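PDB 3DRF: oligopeptide-binding protein oppA from Lactococcus lactis, which captures oligopeptides in a voluminous cavity as the receptor of the OppABCDF ABC transporter, serving uptake of peptides longer than three residues and growth in milk. Local coordinates for residues A[51-56]-A[206-211]; A[100-105]-A[112-117]; A[122-127]-A[155-160]. All coordinates share one frame; numbering follows the deposited sequence.

Contact 1: A[51-56]-A[206-211]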
loop_
_atom_site.group_PDB
_atom_site.type_symbol
_atom_site.label_atom_id
_atom_site.label_comp_id
_atom_site.label_asym_id
_atom_site.label_seq_id
_atom_site.Cartn_x
_atom_site.Cartn_y
_atom_site.Cartn_z
ATOM N N SER A 51 0.620 -7.323 -10.676
ATOM C CA SER A 51 0.195 -6.308 -9.702
ATOM C C SER A 51 -1.056 -6.720 -8.945
ATOM O O SER A 51 -1.122 -6.588 -7.721
ATOM C CB SER A 51 -0.034 -4.968 -10.407
ATOM O OG SER A 51 -0.332 -3.925 -9.506
ATOM N N GLY A 52 -2.046 -7.251 -9.646
ATOM C CA GLY A 52 -3.331 -7.547 -9.041
ATOM C C GLY A 52 -3.230 -8.579 -7.936
ATOM O O GLY A 52 -4.073 -8.630 -7.040
ATOM N N LEU A 53 -2.224 -9.453 -7.981
ATOM C CA LEU A 53 -2.097 -10.539 -7.005
ATOM C C LEU A 53 -1.036 -10.264 -5.906
ATOM O O LEU A 53 -0.786 -11.096 -5.094
ATOM C CB LEU A 53 -1.684 -11.832 -7.741
ATOM C CG LEU A 53 -2.637 -12.246 -8.916
ATOM C CD1 LEU A 53 -2.245 -13.649 -9.471
ATOM C CD2 LEU A 53 -4.140 -12.269 -8.487
ATOM N N SER A 54 -0.387 -9.113 -5.965
ATOM C CA SER A 54 0.709 -8.763 -5.046
ATOM C C SER A 54 0.236 -7.653 -4.119
ATOM O O SER A 54 -0.195 -6.667 -4.575
ATOM C CB SER A 54 1.872 -8.261 -5.916
ATOM O OG SER A 54 2.943 -7.766 -5.096
ATOM N N ASN A 55 0.385 -7.838 -2.817
ATOM C CA ASN A 55 -0.118 -6.870 -1.825
ATOM C C ASN A 55 0.942 -6.014 -1.138
ATOM O O ASN A 55 0.590 -5.060 -0.557
ATOM C CB ASN A 55 -0.917 -7.598 -0.741
ATOM C CG ASN A 55 -2.168 -8.287 -1.277
ATOM O OD1 ASN A 55 -2.914 -7.756 -2.021
ATOM N ND2 ASN A 55 -2.388 -9.456 -0.811
ATOM N N ASP A 56 2.188 -6.417 -1.242
ATOM C CA ASP A 56 3.248 -5.820 -0.398
ATOM C C ASP A 56 4.190 -4.894 -1.151
ATOM O O ASP A 56 4.487 -5.049 -2.318
ATOM C CB ASP A 56 4.032 -6.964 0.273
ATOM C CG ASP A 56 4.764 -7.835 -0.759
ATOM O OD1 ASP A 56 4.076 -8.670 -1.354
ATOM O OD2 ASP A 56 5.937 -7.668 -0.977
ATOM N N LYS A 206 -6.917 -20.579 -10.108
ATOM C CA LYS A 206 -6.566 -20.907 -8.712
ATOM C C LYS A 206 -5.070 -21.181 -8.488
ATOM O O LYS A 206 -4.605 -21.077 -7.422
ATOM C CB LYS A 206 -7.395 -22.132 -8.229
ATOM C CG LYS A 206 -6.891 -23.459 -8.838
ATOM C CD LYS A 206 -7.747 -24.710 -8.359
ATOM C CE LYS A 206 -7.191 -26.061 -8.869
ATOM N NZ LYS A 206 -5.843 -26.327 -8.216
ATOM N N ASP A 207 -4.389 -21.552 -9.573
ATOM C CA ASP A 207 -2.939 -21.907 -9.546
ATOM C C ASP A 207 -2.036 -20.705 -9.993
ATOM O O ASP A 207 -0.872 -20.791 -9.972
ATOM C CB ASP A 207 -2.674 -23.069 -10.542
ATOM C CG ASP A 207 -3.372 -24.407 -10.179
ATOM O OD1 ASP A 207 -3.631 -24.574 -9.046
ATOM O OD2 ASP A 207 -3.544 -25.187 -11.116
ATOM N N LEU A 208 -2.645 -19.621 -10.412
ATOM C CA LEU A 208 -1.844 -18.566 -11.062
ATOM C C LEU A 208 -0.830 -17.880 -10.151
ATOM O O LEU A 208 0.258 -17.688 -10.537
ATOM C CB LEU A 208 -2.758 -17.527 -11.744
ATOM C CG LEU A 208 -1.999 -16.462 -12.586
ATOM C CD1 LEU A 208 -1.207 -17.107 -13.752
ATOM C CD2 LEU A 208 -3.015 -15.414 -13.134
ATOM N N ALA A 209 -1.221 -17.599 -8.926
ATOM C CA ALA A 209 -0.322 -16.891 -7.984
ATOM C C ALA A 209 0.895 -17.728 -7.624
ATOM O O ALA A 209 1.920 -17.173 -7.305
ATOM C CB ALA A 209 -1.100 -16.522 -6.709
ATOM N N SER A 210 0.730 -19.050 -7.599
ATOM C CA SER A 210 1.840 -19.945 -7.234
ATOM C C SER A 210 2.545 -20.566 -8.445
ATOM O O SER A 210 3.440 -21.401 -8.285
ATOM C CB SER A 210 1.339 -21.062 -6.316
ATOM O OG SER A 210 0.387 -21.873 -6.979
ATOM N N SER A 211 2.134 -20.185 -9.638
ATOM C CA SER A 211 2.780 -20.709 -10.838
ATOM C C SER A 211 4.214 -20.125 -11.005
ATOM O O SER A 211 4.427 -18.977 -10.732
ATOM C CB SER A 211 1.939 -20.319 -12.092
ATOM O OG SER A 211 2.638 -20.649 -13.323
#
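Leu53 reaches across to Leu208 and Ala209 with one methyl, CD1, and this carries the whole contact between two loops of this Venus fly-trap binding protein of solute-binding family 5. One loop, 51-56, opens with a short 3-10 turn and leads into helix 57-62. The other, 206-211, follows helix 197-200 and ends in a type I beta turn from Leu208 to Ser211. The closest CA atoms, those of Leu53 and Ala209, are 6.7 Å apart, so it is a side chain that spans the distance.

Leu53 leaves its backbone toward the turn. Its CG lies anti to the carbonyl carbon (chi1 -55°), and the extended second torsion puts CD1 at the leading end of the side chain. There CD1 meets Ala209 over its backbone as well as its methyl, at 4.1 Å from Ala209 CA and 4.1 Å from Ala209 CB. From Leu208 comes a single branch: CG swings anti to the backbone N (chi1 -174°), and CD2 stops 4.1 Å from Leu53 CD1, methyl against methyl. Leu208 is buried and also packs on Leu50 and Tyr131, whereas Ala209 sits at the surface, so Leu208 is the inner side of a small apolar patch and Ala209 the outer. No hydrogen bond spans the two loops.

Each loop has polar partners of its own. Gly52 O accepts from Ser133 OG, and Asn55, two residues beyond the leucine, makes backbone hydrogen bonds with the bound peptide. In the other loop Leu208 O takes the Ser211 N-H at 3.3 Å and also bonds Thr214 OG1. At the outer end Lys206 curls back on its neighbour in a salt bridge, NZ meeting Asp207 OD1 on the syn side at 2.9 Å, 24° out of the carboxylate plane.

Contact 2: A[100-105]-A[112-117]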
loop_
_atom_site.group_PDB
_atom_site.type_symbol
_atom_site.label_atom_id
_atom_site.label_comp_id
_atom_site.label_asym_id
_atom_site.label_seq_id
_atom_site.Cartn_x
_atom_site.Cartn_y
_atom_site.Cartn_z
ATOM N N ILE A 100 -6.865 4.038 -23.761
ATOM C CA ILE A 100 -5.464 3.692 -23.522
ATOM C C ILE A 100 -4.865 3.243 -24.867
ATOM O O ILE A 100 -5.396 2.389 -25.509
ATOM C CB ILE A 100 -5.337 2.536 -22.451
ATOM C CG1 ILE A 100 -5.788 2.974 -21.047
ATOM C CG2 ILE A 100 -3.906 2.066 -22.383
ATOM C CD1 ILE A 100 -7.302 2.998 -20.850
ATOM N N THR A 101 -3.759 3.860 -25.255
ATOM C CA THR A 101 -3.024 3.485 -26.487
ATOM C C THR A 101 -1.629 2.986 -26.119
ATOM O O THR A 101 -0.818 3.732 -25.683
ATOM C CB THR A 101 -2.919 4.701 -27.433
ATOM O OG1 THR A 101 -4.248 5.137 -27.740
ATOM C CG2 THR A 101 -2.224 4.339 -28.739
ATOM N N LEU A 102 -1.437 1.698 -26.307
ATOM C CA LEU A 102 -0.131 1.067 -26.055
ATOM C C LEU A 102 0.831 1.453 -27.218
ATOM O O LEU A 102 0.438 1.482 -28.335
ATOM C CB LEU A 102 -0.277 -0.471 -26.023
ATOM C CG LEU A 102 -1.300 -1.020 -25.034
ATOM C CD1 LEU A 102 -1.501 -2.512 -25.284
ATOM C CD2 LEU A 102 -0.902 -0.762 -23.570
ATOM N N ARG A 103 2.090 1.671 -26.891
ATOM C CA ARG A 103 3.087 1.894 -27.965
ATOM C C ARG A 103 3.102 0.742 -28.970
ATOM O O ARG A 103 2.993 -0.390 -28.629
ATOM C CB ARG A 103 4.491 2.077 -27.359
ATOM C CG ARG A 103 4.745 3.485 -26.897
ATOM C CD ARG A 103 6.189 3.565 -26.337
ATOM N NE ARG A 103 6.572 4.903 -25.895
ATOM C CZ ARG A 103 7.271 5.741 -26.634
ATOM N NH1 ARG A 103 7.648 5.390 -27.855
ATOM N NH2 ARG A 103 7.579 6.908 -26.141
ATOM N N LYS A 104 3.256 1.080 -30.237
ATOM C CA LYS A 104 3.397 0.071 -31.306
ATOM C C LYS A 104 4.475 -0.975 -31.036
ATOM O O LYS A 104 4.285 -2.137 -31.304
ATOM C CB LYS A 104 3.663 0.780 -32.638
ATOM C CG LYS A 104 3.593 -0.107 -33.796
ATOM C CD LYS A 104 3.974 0.684 -35.064
ATOM C CE LYS A 104 4.798 -0.099 -36.113
ATOM N NZ LYS A 104 4.624 0.569 -37.468
ATOM N N ASP A 105 5.582 -0.521 -30.484
ATOM C CA ASP A 105 6.761 -1.379 -30.203
ATOM C C ASP A 105 6.877 -1.868 -28.752
ATOM O O ASP A 105 7.880 -2.297 -28.311
ATOM C CB ASP A 105 8.073 -0.745 -30.688
ATOM C CG ASP A 105 8.322 0.604 -30.113
ATOM O OD1 ASP A 105 7.458 1.217 -29.450
ATOM O OD2 ASP A 105 9.441 1.125 -30.357
ATOM N N SER A 112 7.170 -11.087 -27.761
ATOM C CA SER A 112 5.765 -11.020 -28.162
ATOM C C SER A 112 5.159 -9.631 -27.898
ATOM O O SER A 112 5.683 -8.872 -27.121
ATOM C CB SER A 112 4.944 -12.110 -27.455
ATOM O OG SER A 112 4.890 -11.864 -26.041
ATOM N N GLU A 113 4.127 -9.337 -28.639
ATOM C CA GLU A 113 3.514 -8.011 -28.507
ATOM C C GLU A 113 2.694 -7.879 -27.237
ATOM O O GLU A 113 2.000 -8.806 -26.837
ATOM C CB GLU A 113 2.584 -7.708 -29.683
ATOM C CG GLU A 113 3.279 -7.519 -31.012
ATOM C CD GLU A 113 4.154 -6.272 -31.050
ATOM O OE1 GLU A 113 3.681 -5.183 -30.662
ATOM O OE2 GLU A 113 5.323 -6.381 -31.477
ATOM N N VAL A 114 2.831 -6.712 -26.580
ATOM C CA VAL A 114 1.817 -6.312 -25.612
ATOM C C VAL A 114 0.584 -5.743 -26.307
ATOM O O VAL A 114 0.694 -4.883 -27.181
ATOM C CB VAL A 114 2.364 -5.268 -24.621
ATOM C CG1 VAL A 114 1.318 -4.938 -23.567
ATOM C CG2 VAL A 114 3.644 -5.771 -23.973
ATOM N N THR A 115 -0.556 -6.329 -26.025
ATOM C CA THR A 115 -1.795 -6.036 -26.750
ATOM C C THR A 115 -2.904 -5.511 -25.856
ATOM O O THR A 115 -2.849 -5.558 -24.659
ATOM C CB THR A 115 -2.362 -7.359 -27.431
ATOM O OG1 THR A 115 -2.837 -8.239 -26.415
ATOM C CG2 THR A 115 -1.262 -8.023 -28.327
ATOM N N ALA A 116 -3.974 -5.078 -26.494
ATOM C CA ALA A 116 -5.201 -4.585 -25.816
ATOM C C ALA A 116 -5.717 -5.654 -24.815
ATOM O O ALA A 116 -6.088 -5.327 -23.692
ATOM C CB ALA A 116 -6.288 -4.257 -26.899
ATOM N N LYS A 117 -5.727 -6.914 -25.230
ATOM C CA LYS A 117 -6.170 -7.986 -24.343
ATOM C C LYS A 117 -5.319 -8.133 -23.043
ATOM O O LYS A 117 -5.846 -8.433 -22.016
ATOM C CB LYS A 117 -6.171 -9.321 -25.119
ATOM C CG LYS A 117 -6.505 -10.594 -24.271
ATOM C CD LYS A 117 -7.898 -10.474 -23.563
ATOM C CE LYS A 117 -8.162 -11.802 -22.761
ATOM N NZ LYS A 117 -9.504 -11.647 -22.048
HETATM O O HOH W 1 5.925 -3.973 -32.451
#
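Leu102 sets CG anti to its carbonyl carbon (chi1 -55°) and stays extended at chi2, which brings CD1 over the backbone just ahead of helix 116-127. The methyl lies 3.4 Å from Thr115 C, a snug fit over the peptide group, and 4.1 Å from Val114 CG1. Val114 offers that branch because it stands anti to the backbone N (chi1 -176°). The arrangement joins the end of strand 97-102, in a four-stranded antiparallel sheet, to the start of the helix that follows it. Thr115 is the N-cap: its side chain caps a backbone N of the first turn, and Asp118 OD2 takes the Thr115 N-H, as in a capping box. In one of its two deposited conformers, the Glu113 chain folds at chi2 and brings OE1 to 3.2 Å from Lys104 O. These are two acceptors and make no bond. The charge of Lys169, whose NZ forms a salt bridge with Glu113 OE1 and hydrogen bonds with Arg103 O and Val114 O, probably offsets their closeness. Glu113 OE2 pairs with Lys107. Water 1 lies 2.7 Å from Lys104 O and 2.7 Å from Glu113 OE2, hydrogen-bonded to both, though its protons are fewer than the acceptors around it.

Contact 3: A[122-127]-A[155-160]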
loop_
_atom_site.group_PDB
_atom_site.type_symbol
_atom_site.label_atom_id
_atom_site.label_comp_id
_atom_site.label_asym_id
_atom_site.label_seq_id
_atom_site.Cartn_x
_atom_site.Cartn_y
_atom_site.Cartn_z
ATOM N N THR A 122 -5.457 -7.756 -16.920
ATOM C CA THR A 122 -5.184 -7.207 -15.556
ATOM C C THR A 122 -6.525 -7.107 -14.740
ATOM O O THR A 122 -6.598 -7.487 -13.606
ATOM C CB THR A 122 -4.612 -5.814 -15.707
ATOM O OG1 THR A 122 -3.309 -5.956 -16.361
ATOM C CG2 THR A 122 -4.444 -5.151 -14.318
ATOM N N TYR A 123 -7.579 -6.597 -15.382
ATOM C CA TYR A 123 -8.880 -6.419 -14.684
ATOM C C TYR A 123 -9.446 -7.779 -14.247
ATOM O O TYR A 123 -9.974 -7.862 -13.207
ATOM C CB TYR A 123 -9.888 -5.713 -15.572
ATOM C CG TYR A 123 -9.566 -4.208 -15.764
ATOM C CD1 TYR A 123 -8.652 -3.784 -16.742
ATOM C CD2 TYR A 123 -10.109 -3.226 -14.931
ATOM C CE1 TYR A 123 -8.346 -2.428 -16.939
ATOM C CE2 TYR A 123 -9.795 -1.839 -15.118
ATOM C CZ TYR A 123 -8.955 -1.467 -16.139
ATOM O OH TYR A 123 -8.667 -0.122 -16.280
ATOM N N GLU A 124 -9.297 -8.801 -15.080
ATOM C CA GLU A 124 -9.782 -10.118 -14.730
ATOM C C GLU A 124 -9.001 -10.678 -13.555
ATOM O O GLU A 124 -9.541 -11.313 -12.728
ATOM C CB GLU A 124 -9.663 -11.099 -15.923
ATOM C CG GLU A 124 -10.559 -10.659 -17.174
ATOM C CD GLU A 124 -10.620 -11.687 -18.264
ATOM O OE1 GLU A 124 -10.132 -12.741 -18.025
ATOM O OE2 GLU A 124 -11.106 -11.367 -19.337
ATOM N N THR A 125 -7.695 -10.411 -13.498
ATOM C CA THR A 125 -6.903 -10.954 -12.369
ATOM C C THR A 125 -7.380 -10.448 -11.008
ATOM O O THR A 125 -7.216 -11.123 -10.061
ATOM C CB THR A 125 -5.381 -10.757 -12.508
ATOM O OG1 THR A 125 -5.034 -9.352 -12.363
ATOM C CG2 THR A 125 -4.836 -11.323 -13.821
ATOM N N ILE A 126 -7.919 -9.225 -10.975
ATOM C CA ILE A 126 -8.510 -8.694 -9.732
ATOM C C ILE A 126 -10.004 -9.061 -9.551
ATOM O O ILE A 126 -10.419 -9.408 -8.484
ATOM C CB ILE A 126 -8.336 -7.137 -9.693
ATOM C CG1 ILE A 126 -6.806 -6.823 -9.626
ATOM C CG2 ILE A 126 -9.092 -6.587 -8.492
ATOM C CD1 ILE A 126 -6.523 -5.266 -9.677
ATOM N N ALA A 127 -10.769 -8.938 -10.633
ATOM C CA ALA A 127 -12.254 -9.069 -10.561
ATOM C C ALA A 127 -12.835 -10.502 -10.558
ATOM O O ALA A 127 -13.875 -10.712 -9.997
ATOM C CB ALA A 127 -12.910 -8.223 -11.693
ATOM N N LYS A 155 -20.194 -12.807 -18.248
ATOM C CA LYS A 155 -18.984 -13.563 -18.638
ATOM C C LYS A 155 -17.916 -12.711 -19.319
ATOM O O LYS A 155 -16.875 -13.219 -19.597
ATOM C CB LYS A 155 -19.396 -14.781 -19.476
ATOM C CG LYS A 155 -20.216 -15.877 -18.685
ATOM C CD LYS A 155 -19.831 -15.921 -17.191
ATOM C CE LYS A 155 -20.642 -16.985 -16.432
ATOM N NZ LYS A 155 -20.439 -17.018 -14.939
ATOM N N THR A 156 -18.220 -11.434 -19.587
ATOM C CA THR A 156 -17.233 -10.452 -20.070
ATOM C C THR A 156 -17.448 -9.183 -19.262
ATOM O O THR A 156 -18.383 -9.037 -18.555
ATOM C CB THR A 156 -17.401 -10.131 -21.578
ATOM O OG1 THR A 156 -18.624 -9.414 -21.736
ATOM C CG2 THR A 156 -17.503 -11.429 -22.471
ATOM N N ILE A 157 -16.484 -8.302 -19.453
ATOM C CA ILE A 157 -16.540 -6.964 -18.879
ATOM C C ILE A 157 -17.015 -6.050 -20.001
ATOM O O ILE A 157 -16.279 -5.666 -20.854
ATOM C CB ILE A 157 -15.189 -6.497 -18.337
ATOM C CG1 ILE A 157 -14.616 -7.446 -17.273
ATOM C CG2 ILE A 157 -15.352 -5.094 -17.732
ATOM C CD1 ILE A 157 -13.082 -7.224 -16.962
ATOM N N SER A 158 -18.295 -5.765 -19.963
ATOM C CA SER A 158 -18.961 -5.041 -21.081
ATOM C C SER A 158 -18.375 -3.639 -21.376
ATOM O O SER A 158 -18.316 -3.248 -22.454
ATOM C CB SER A 158 -20.486 -4.982 -20.866
ATOM O OG SER A 158 -20.799 -4.138 -19.791
ATOM N N GLY A 159 -17.911 -2.981 -20.322
ATOM C CA GLY A 159 -17.328 -1.630 -20.411
ATOM C C GLY A 159 -15.922 -1.542 -20.937
ATOM O O GLY A 159 -15.441 -0.466 -21.063
ATOM N N ILE A 160 -15.284 -2.664 -21.188
ATOM C CA ILE A 160 -13.931 -2.638 -21.788
ATOM C C ILE A 160 -14.014 -3.222 -23.203
ATOM O O ILE A 160 -14.311 -4.379 -23.350
ATOM C CB ILE A 160 -12.962 -3.434 -20.906
ATOM C CG1 ILE A 160 -12.893 -2.778 -19.494
ATOM C CG2 ILE A 160 -11.584 -3.478 -21.576
ATOM C CD1 ILE A 160 -11.898 -3.438 -18.492
HETATM O O HOH W 2 -14.259 -12.364 -20.413
#
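Tyr123 presents one face of its ring to Ile160, whose CD1 methyl makes a CH-pi contact. The methyl sits 3.7 Å from the ring centroid of Tyr123, 15° off the normal. It is displaced a little from the centre toward the CG-CD1 bond of the ring, with Ile160 CD1 3.7 Å from Tyr123 CG. The isoleucine gets there by an extended chain, CG1 anti to the carbonyl carbon and CD1 thrust forward (chi2 -177°).

Plain apolar packing adds the second isoleucine. Ile157 CD1 lies 3.8 Å from Tyr123 CB and 4.3 Å from Glu124 CG, touching the helix where these two side chains leave it. Ile157 and Ile160 are the first and last residues of a type I beta turn, closed by the Ile160 N-H to Ile157 O, and both side chains leave it toward the helix. The contact thus lays helix 116-127 against the segment running from helix 146-150 into strand 160-161, an edge strand of the four-stranded antiparallel sheet. Leu146 and Tyr149 of helix 146-150 pack on Ile157 as well.

Among the polar interactions, the Tyr123 hydroxyl is hydrogen-bonded to Tyr119 OH and Leu191 N, and the two tyrosine rings meet edge to face. A leucine in place of Tyr123 has neither ring face nor hydroxyl, so it would probably open a gap beside Ile160 CD1 and leave Leu191 N and Tyr119 OH each short of a partner. Glu124 joins in through water 2, which donates to Lys155 O at 2.9 Å and, weakly, to Glu124 OE2; that carboxylate's stronger partner is Lys117. Within the helix, Thr125 OG1 donates to Thr122 O at 2.7 Å, 19° out of the carbonyl plane.

Helix 116-127 ties the three together. Contact 2 lies at its start and contact 3 at its end, their centres 17 Å apart, and the Lys117 NZ to Glu124 OE2 salt bridge (3.2 Å) runs along the helix between them. Contact 1 lies 16 Å from contact 3, centre to centre, and touches it directly: Gly52 CA packs at 3.6 Å on Ile126 CG1, and Leu53 CD2 at 3.6 Å on Thr125 O. Contacts 1 and 2 do not meet, with nearest atoms about 11 Å apart. Along the chain both other contacts fall inside the loop that contact 1 closes. Contact 1 lies beside the bound peptide, within reach of three of its residues.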